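Local atomic coordinates of eukaryotic translation initiation factor 5A-2 (Arabidopsis thaliana, PDB entry 3HKS), a protein that binds the ribosome between its exit and peptidyl sites and promotes translation elongation and termination, rescuing ribosomes stalled on polyproline and other difficult sequences. Residues V41-P46 and S151-E155. Coordinates in Å, arbitrary orientation, origin at the centre of the assembly. Residue numbers count along the deposited sequence, not the author numbering.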
loop_
_atom_site.group_PDB
_atom_site.type_symbol
_atom_site.label_atom_id
_atom_site.label_comp_id
_atom_site.label_asym_id
_atom_site.label_seq_id
_atom_site.Cartn_x
_atom_site.Cartn_y
_atom_site.Cartn_z
ATOM N N VAL A 41 8.560 2.583 8.219
ATOM C CA VAL A 41 9.419 3.065 7.131
ATOM C C VAL A 41 10.858 2.605 7.384
ATOM O O VAL A 41 11.412 2.847 8.468
ATOM C CB VAL A 41 9.389 4.623 6.980
ATOM C CG1 VAL A 41 10.333 5.083 5.895
ATOM C CG2 VAL A 41 7.982 5.119 6.694
ATOM N N ILE A 42 11.431 1.915 6.391
ATOM C CA ILE A 42 12.837 1.528 6.381
ATOM C C ILE A 42 13.417 2.005 5.058
ATOM O O ILE A 42 12.865 1.703 3.996
ATOM C CB ILE A 42 13.045 -0.010 6.521
ATOM C CG1 ILE A 42 12.366 -0.540 7.787
ATOM C CG2 ILE A 42 14.552 -0.346 6.534
ATOM C CD1 ILE A 42 12.375 -2.076 7.938
ATOM N N LYS A 43 14.503 2.774 5.123
ATOM C CA LYS A 43 15.173 3.325 3.931
ATOM C C LYS A 43 14.177 4.012 2.988
ATOM O O LYS A 43 14.210 3.802 1.767
ATOM C CB LYS A 43 15.962 2.236 3.181
ATOM C CG LYS A 43 16.757 1.265 4.073
ATOM C CD LYS A 43 18.235 1.591 4.096
ATOM C CE LYS A 43 18.964 0.897 2.943
ATOM N NZ LYS A 43 18.909 -0.601 3.047
ATOM N N ASN A 44 13.296 4.821 3.583
ATOM C CA ASN A 44 12.256 5.586 2.885
ATOM C C ASN A 44 11.247 4.719 2.112
ATOM O O ASN A 44 10.614 5.186 1.169
ATOM C CB ASN A 44 12.881 6.701 2.017
ATOM C CG ASN A 44 11.969 7.943 1.873
ATOM O OD1 ASN A 44 11.769 8.444 0.763
ATOM N ND2 ASN A 44 11.433 8.449 2.996
ATOM N N ARG A 45 11.096 3.465 2.536
ATOM C CA ARG A 45 10.182 2.518 1.894
ATOM C C ARG A 45 9.105 2.069 2.879
ATOM O O ARG A 45 9.410 1.734 4.010
ATOM C CB ARG A 45 10.936 1.290 1.339
ATOM C CG ARG A 45 11.955 1.594 0.236
ATOM C CD ARG A 45 11.295 2.205 -1.018
ATOM N NE ARG A 45 10.215 1.349 -1.497
ATOM C CZ ARG A 45 9.271 1.720 -2.358
ATOM N NH1 ARG A 45 9.255 2.950 -2.855
ATOM N NH2 ARG A 45 8.335 0.850 -2.717
ATOM N N PRO A 46 7.833 2.092 2.452
ATOM C CA PRO A 46 6.771 1.589 3.343
ATOM C C PRO A 46 6.753 0.061 3.380
ATOM O O PRO A 46 6.616 -0.577 2.340
ATOM C CB PRO A 46 5.486 2.164 2.728
ATOM C CG PRO A 46 5.832 2.378 1.232
ATOM C CD PRO A 46 7.320 2.622 1.165
ATOM N N SER A 151 0.626 4.626 -0.360
ATOM C CA SER A 151 1.501 4.929 0.767
ATOM C C SER A 151 2.667 5.752 0.261
ATOM O O SER A 151 3.276 5.406 -0.750
ATOM C CB SER A 151 2.013 3.642 1.425
ATOM O OG SER A 151 2.574 3.889 2.698
ATOM N N MET A 152 2.945 6.853 0.962
ATOM C CA MET A 152 4.135 7.673 0.737
ATOM C C MET A 152 4.242 8.226 -0.692
ATOM O O MET A 152 5.324 8.251 -1.288
ATOM C CB MET A 152 5.393 6.900 1.164
ATOM C CG MET A 152 5.409 6.600 2.676
ATOM S SD MET A 152 6.929 5.846 3.254
ATOM C CE MET A 152 8.048 7.242 3.341
ATOM N N GLY A 153 3.105 8.668 -1.228
ATOM C CA GLY A 153 3.032 9.224 -2.588
ATOM C C GLY A 153 3.091 8.210 -3.727
ATOM O O GLY A 153 3.290 8.576 -4.894
ATOM N N GLU A 154 2.923 6.937 -3.388
ATOM C CA GLU A 154 3.058 5.847 -4.342
ATOM C C GLU A 154 1.792 5.008 -4.294
ATOM O O GLU A 154 1.235 4.775 -3.232
ATOM C CB GLU A 154 4.289 5.009 -4.007
ATOM C CG GLU A 154 4.649 3.952 -5.052
ATOM C CD GLU A 154 6.083 3.438 -4.906
ATOM O OE1 GLU A 154 6.950 4.177 -4.377
ATOM O OE2 GLU A 154 6.340 2.291 -5.338
ATOM N N GLU A 155 1.326 4.580 -5.457
ATOM C CA GLU A 155 0.008 3.964 -5.564
ATOM C C GLU A 155 0.055 2.780 -6.502
ATOM O O GLU A 155 0.768 2.791 -7.511
ATOM C CB GLU A 155 -1.040 4.980 -6.041
ATOM C CG GLU A 155 -1.220 6.163 -5.097
ATOM C CD GLU A 155 -2.404 7.045 -5.442
ATOM O OE1 GLU A 155 -2.340 7.784 -6.440
ATOM O OE2 GLU A 155 -3.400 7.016 -4.693
#
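Two domains of one chain can be joined through the tips of their hairpins, and here each tip is a type I' turn. Ile42 to Arg45 form one, Ser151 to Glu154 the other, each closed by a pair of backbone hydrogen bonds; the one hydrogen bond between the segments is between side chains, so the interface depends on side chains. Met152, at a turn position with positive phi, reaches across with chi1 m and chi2 t, an extended start that carries its sulfur into the opposing hairpin. There Met152 SD lies 3.7 Å from Val41 CG2 and 3.9 Å from Pro46 CD, while the p setting of chi3 brings Met152 CE to 3.6 Å from Asn44 ND2. Next to these apolar contacts, Pro46 CB rests 3.4 Å from Ser151 OG, whose hydrogen bond goes to the backbone oxygen of His92 on strand 87-103. Arg45 starts away from the partner, but three successive m torsions fold its chain round, and Arg45 NH1 meets OE1 of the nearly extended Glu154 at 3.0 Å in a salt bridge near the guanidinium plane. Arg45 NE makes a second salt bridge, to Asp71, so the arginine links two acidic partners. With Pro91 of strand 87-103 packing on Val41, Pro46 and Ser151, the arrangement is a hairpin-to-hairpin interdomain contact, joining the SH3-like N-terminal domain of eIF-5A to its C-terminal OB fold.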